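PDB 7LVO: phosphoribosyl-glycinamide (GAR) synthetase from Cryptococcus neoformans var. grubii serotype A, which catalyses the ATP-dependent joining of phosphoribosylamine and glycine in de novo purine synthesis, as the GAR synthetase half of the bifunctional enzyme ADE5,7. Local coordinates for residues 258-263 / 338-343; 444-449 / 461-466. All blocks are in the same frame, centred on the assembly; numbering follows the deposited sequence.

Contact 1: 258-263 / 338-343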
# COMPACT_ATOMS: atom_id res chain seq x y z
N ALA A 258 -7.06 -9.60 -0.58
CA ALA A 258 -5.91 -9.94 -1.41
C ALA A 258 -4.84 -10.61 -0.56
O ALA A 258 -4.84 -10.52 0.66
CB ALA A 258 -5.34 -8.70 -2.10
N GLN A 259 -3.92 -11.30 -1.25
CA GLN A 259 -2.73 -11.87 -0.62
C GLN A 259 -1.51 -11.43 -1.42
O GLN A 259 -1.53 -11.43 -2.65
CB GLN A 259 -2.80 -13.39 -0.56
CG GLN A 259 -3.69 -13.92 0.55
CD GLN A 259 -3.54 -15.42 0.74
OE1 GLN A 259 -4.17 -16.21 0.03
NE2 GLN A 259 -2.71 -15.82 1.69
N ASP A 260 -0.45 -11.07 -0.71
CA ASP A 260 0.79 -10.60 -1.30
C ASP A 260 1.93 -11.56 -0.99
O ASP A 260 1.89 -12.30 -0.00
CB ASP A 260 1.13 -9.19 -0.79
CG ASP A 260 2.42 -8.65 -1.36
OD1 ASP A 260 2.64 -8.77 -2.58
OD2 ASP A 260 3.23 -8.10 -0.58
N HIS A 261 2.94 -11.55 -1.85
CA HIS A 261 4.14 -12.37 -1.69
C HIS A 261 5.29 -11.45 -1.29
O HIS A 261 5.91 -10.81 -2.15
CB HIS A 261 4.46 -13.13 -2.98
CG HIS A 261 3.47 -14.18 -3.32
ND1 HIS A 261 3.63 -15.50 -2.97
CD2 HIS A 261 2.29 -14.11 -3.98
CE1 HIS A 261 2.60 -16.20 -3.41
NE2 HIS A 261 1.77 -15.38 -4.02
N LYS A 262 5.58 -11.39 0.01
CA LYS A 262 6.59 -10.47 0.50
C LYS A 262 8.00 -10.94 0.16
O LYS A 262 8.88 -10.12 -0.12
CB LYS A 262 6.45 -10.30 2.02
CG LYS A 262 5.17 -9.61 2.46
CD LYS A 262 5.07 -9.53 3.98
CE LYS A 262 3.85 -8.74 4.43
NZ LYS A 262 3.75 -8.65 5.92
N ARG A 263 8.23 -12.24 0.17
CA ARG A 263 9.59 -12.77 0.03
C ARG A 263 9.99 -12.87 -1.44
O ARG A 263 9.16 -13.04 -2.33
CB ARG A 263 9.69 -14.14 0.70
CG ARG A 263 9.61 -14.08 2.22
CD ARG A 263 9.38 -15.45 2.83
NE ARG A 263 9.40 -15.42 4.29
CZ ARG A 263 10.49 -15.59 5.03
NH1 ARG A 263 11.67 -15.81 4.48
NH2 ARG A 263 10.39 -15.54 6.35
N ASP A 338 0.95 -1.78 -2.67
CA ASP A 338 1.70 -2.12 -3.87
C ASP A 338 2.35 -3.48 -3.62
O ASP A 338 3.10 -3.63 -2.64
CB ASP A 338 2.74 -1.05 -4.18
CG ASP A 338 3.34 -1.20 -5.56
OD1 ASP A 338 3.75 -2.31 -5.91
OD2 ASP A 338 3.37 -0.20 -6.31
N PRO A 339 2.12 -4.49 -4.48
CA PRO A 339 1.36 -4.46 -5.74
C PRO A 339 -0.10 -4.90 -5.64
O PRO A 339 -0.66 -5.32 -6.65
CB PRO A 339 2.14 -5.45 -6.61
CG PRO A 339 2.56 -6.51 -5.60
CD PRO A 339 2.82 -5.78 -4.29
N GLU A 340 -0.72 -4.77 -4.47
CA GLU A 340 -2.13 -5.16 -4.35
C GLU A 340 -3.01 -4.32 -5.25
O GLU A 340 -4.00 -4.81 -5.82
CB GLU A 340 -2.59 -5.03 -2.89
CG GLU A 340 -2.06 -6.10 -1.96
CD GLU A 340 -0.81 -5.67 -1.23
OE1 GLU A 340 -0.23 -4.64 -1.61
OE2 GLU A 340 -0.42 -6.36 -0.27
N THR A 341 -2.69 -3.03 -5.39
CA THR A 341 -3.52 -2.14 -6.19
C THR A 341 -3.53 -2.55 -7.66
O THR A 341 -4.58 -2.53 -8.31
CB THR A 341 -3.04 -0.70 -6.05
OG1 THR A 341 -3.14 -0.30 -4.68
CG2 THR A 341 -3.86 0.25 -6.91
N GLN A 342 -2.36 -2.93 -8.19
CA GLN A 342 -2.29 -3.30 -9.60
C GLN A 342 -3.25 -4.43 -9.95
O GLN A 342 -3.79 -4.47 -11.06
CB GLN A 342 -0.86 -3.70 -9.98
CG GLN A 342 0.15 -2.55 -9.93
CD GLN A 342 0.82 -2.40 -8.57
OE1 GLN A 342 0.15 -2.24 -7.54
NE2 GLN A 342 2.14 -2.44 -8.56
N ALA A 343 -3.47 -5.35 -9.01
CA ALA A 343 -4.42 -6.43 -9.27
C ALA A 343 -5.85 -6.01 -8.99
O ALA A 343 -6.75 -6.33 -9.76
CB ALA A 343 -4.05 -7.66 -8.42
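D260, on strand 259-263, points its side chain at the start of helix 340-344, where it meets P339 and E340. From the backbone outward, CB comes first, and it lies 3.3 Å from OE2 of E340, a close touch of a methylene on a carboxylate oxygen. CG sits anti to the backbone N (chi1 179°), a setting that carries the carboxylate forward to the proline ring, with the glutamate's OE2 beside its base. CG itself is 3.8 Å from E340 OE2. At the tip the two oxygens part company. OD1 rests against the proline ring, 3.4 Å from P339 CD and a little further from P339 CG, while OD2 comes within 4.1 Å of OE2 of E340. The two carboxylate planes are turned 51° apart, and the side chains cross at about a right angle.

E340 reaches this place through a bend at chi2 (95°), which folds its carboxylate over toward the strand. Along the way its CG packs on CB of A258 at 4.2 Å. OE2 is hydrogen-bonded to the hydroxyl of S242, a residue predicted to belong to the ATP site. P339 follows a cis peptide bond. Just beside it, Q342 NE2 donates an almost straight bond of 3.1 Å to D338 OD1, arriving from above the carboxylate plane; that bond ties the turn before the helix to the helix itself.

Chemically, the strand and the helix meet through carbon-to-carbon and carbon-to-oxygen contacts, and their two acids come close without a shared bond. This clustering probably gives the spot a negative potential. The side chain of N333, a predicted magnesium ligand, lies about 7 Å from that of E340, and such a potential is consistent with the edge of a metal-nucleotide site in an ATP-grasp enzyme.

Contact 2: 444-449 / 461-466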
# COMPACT_ATOMS: atom_id res chain seq x y z
N LEU A 444 -2.34 -16.12 -17.73
CA LEU A 444 -2.35 -14.95 -18.61
C LEU A 444 -1.28 -13.94 -18.20
O LEU A 444 -0.57 -13.40 -19.05
CB LEU A 444 -3.74 -14.31 -18.60
CG LEU A 444 -3.99 -13.17 -19.58
CD1 LEU A 444 -3.67 -13.56 -21.00
CD2 LEU A 444 -5.45 -12.71 -19.47
N ALA A 445 -1.15 -13.69 -16.90
CA ALA A 445 -0.11 -12.76 -16.43
C ALA A 445 1.27 -13.24 -16.85
O ALA A 445 2.09 -12.46 -17.36
CB ALA A 445 -0.19 -12.62 -14.91
N TYR A 446 1.56 -14.53 -16.66
CA TYR A 446 2.87 -15.05 -17.05
C TYR A 446 3.03 -15.11 -18.56
O TYR A 446 4.16 -15.18 -19.05
CB TYR A 446 3.08 -16.43 -16.43
CG TYR A 446 3.44 -16.37 -14.96
CD1 TYR A 446 4.70 -15.95 -14.55
CD2 TYR A 446 2.52 -16.73 -13.98
CE1 TYR A 446 5.03 -15.89 -13.22
CE2 TYR A 446 2.85 -16.67 -12.64
CZ TYR A 446 4.11 -16.24 -12.27
OH TYR A 446 4.45 -16.18 -10.94
N SER A 447 1.93 -15.08 -19.32
CA SER A 447 2.04 -15.00 -20.77
C SER A 447 2.60 -13.65 -21.21
O SER A 447 3.36 -13.57 -22.18
CB SER A 447 0.67 -15.25 -21.41
OG SER A 447 0.17 -16.52 -21.04
N GLY A 448 2.22 -12.58 -20.50
CA GLY A 448 2.76 -11.27 -20.81
C GLY A 448 4.20 -11.08 -20.42
O GLY A 448 4.87 -10.19 -20.95
N ILE A 449 4.71 -11.92 -19.51
CA ILE A 449 6.11 -11.82 -19.11
C ILE A 449 7.02 -12.08 -20.29
O ILE A 449 8.09 -11.47 -20.41
CB ILE A 449 6.39 -12.79 -17.95
CG1 ILE A 449 5.48 -12.51 -16.76
CG2 ILE A 449 7.86 -12.71 -17.54
CD1 ILE A 449 5.88 -11.33 -15.91
N ARG A 461 8.05 -17.34 -10.21
CA ARG A 461 7.15 -18.07 -11.09
C ARG A 461 5.97 -18.70 -10.36
O ARG A 461 5.09 -19.27 -11.02
CB ARG A 461 7.93 -19.16 -11.84
CG ARG A 461 9.08 -18.64 -12.69
CD ARG A 461 9.89 -19.79 -13.27
NE ARG A 461 10.52 -20.59 -12.23
CZ ARG A 461 11.19 -21.71 -12.45
NH1 ARG A 461 11.33 -22.20 -13.67
NH2 ARG A 461 11.73 -22.36 -11.42
N ASP A 462 5.93 -18.61 -9.04
CA ASP A 462 4.92 -19.30 -8.24
C ASP A 462 3.93 -18.34 -7.58
O ASP A 462 3.36 -18.66 -6.54
CB ASP A 462 5.60 -20.16 -7.17
CG ASP A 462 6.40 -19.33 -6.18
OD1 ASP A 462 6.83 -18.22 -6.55
OD2 ASP A 462 6.58 -19.78 -5.03
N ILE A 463 3.73 -17.17 -8.18
CA ILE A 463 2.74 -16.24 -7.64
C ILE A 463 1.37 -16.90 -7.64
O ILE A 463 0.92 -17.42 -8.67
CB ILE A 463 2.73 -14.93 -8.45
CG1 ILE A 463 4.09 -14.25 -8.36
CG2 ILE A 463 1.62 -14.01 -7.95
CD1 ILE A 463 4.49 -13.80 -6.96
N ALA A 464 0.72 -16.90 -6.48
CA ALA A 464 -0.59 -17.50 -6.27
C ALA A 464 -0.56 -19.02 -6.35
O ALA A 464 -1.61 -19.66 -6.51
CB ALA A 464 -1.62 -16.96 -7.28
N TYR A 465 0.62 -19.63 -6.23
CA TYR A 465 0.72 -21.08 -6.33
C TYR A 465 0.03 -21.76 -5.16
O TYR A 465 -0.65 -22.78 -5.34
CB TYR A 465 2.20 -21.50 -6.40
CG TYR A 465 2.81 -21.81 -5.05
CD1 TYR A 465 3.30 -20.79 -4.24
CD2 TYR A 465 2.91 -23.12 -4.59
CE1 TYR A 465 3.87 -21.08 -3.00
CE2 TYR A 465 3.47 -23.41 -3.36
CZ TYR A 465 3.95 -22.39 -2.57
OH TYR A 465 4.51 -22.68 -1.35
N ARG A 466 0.17 -21.21 -3.95
CA ARG A 466 -0.39 -21.82 -2.76
C ARG A 466 -1.91 -21.72 -2.69
O ARG A 466 -2.51 -22.32 -1.80
CB ARG A 466 0.24 -21.19 -1.52
CG ARG A 466 0.30 -19.67 -1.58
CD ARG A 466 1.23 -19.12 -0.51
NE ARG A 466 1.27 -17.66 -0.55
CZ ARG A 466 0.46 -16.87 0.15
NH1 ARG A 466 -0.46 -17.38 0.96
NH2 ARG A 466 0.58 -15.55 0.02
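Y446 sets CG anti to its own carbonyl carbon (chi1 -77°), which swings the ring off helix 438-449 toward the chain at 461-463. I463 uses a similar first torsion for CG1 (chi1 -62°), placing that atom 3.2 Å from the Y446 hydroxyl. The same hydroxyl accepts a hydrogen bond from the backbone N of I463, 3.0 Å to OH and fairly bent at 154°; the nitrogen arrives at the ring edge, near its plane. OH also hydrogen-bonds to the carbonyl oxygen of R460, so one phenol oxygen grips the backbone at two points. R461, the residue after R460, lies against the phenol: its C is 3.0 Å from Y446 OH, and its CA is 3.7 Å from Y446 CE1. Beyond it the chain makes a type II turn from D462 to Y465, closed by a 2.9 Å bond from Y465 N to D462 O. The charged end of R461 leads off to a salt bridge with E266. Behind the phenol lies strand 377-384: Y446 and I463 both touch V381, while L444 and I449 reach strand 427-435. The tyrosine thus bridges helix 438-449 and the loop 461-466 where both rest on strand 377-384.

In the fold
Contact 1 is buried, whereas contact 2 is partly exposed, its centre about 21 Å from the centre of the chain. Both rest on one five-stranded antiparallel sheet, contact 1 supplying its edge strand 259-263. P339, Q342 and A343 of contact 1 touch V382, S380 and A378; I463, Y446 and I449 of contact 2 touch V379, V381 and L383, the residues in between, so the two pack on opposite faces of strand 377-384. On the edge strand, likewise, D260 turns to P339 and E340, while H261 packs against A464 and R466. The chemistry differs: two acids crowd beside a proline near the predicted ATP site in the first, and a phenol clasps loop backbone in the second, away from the annotated sites.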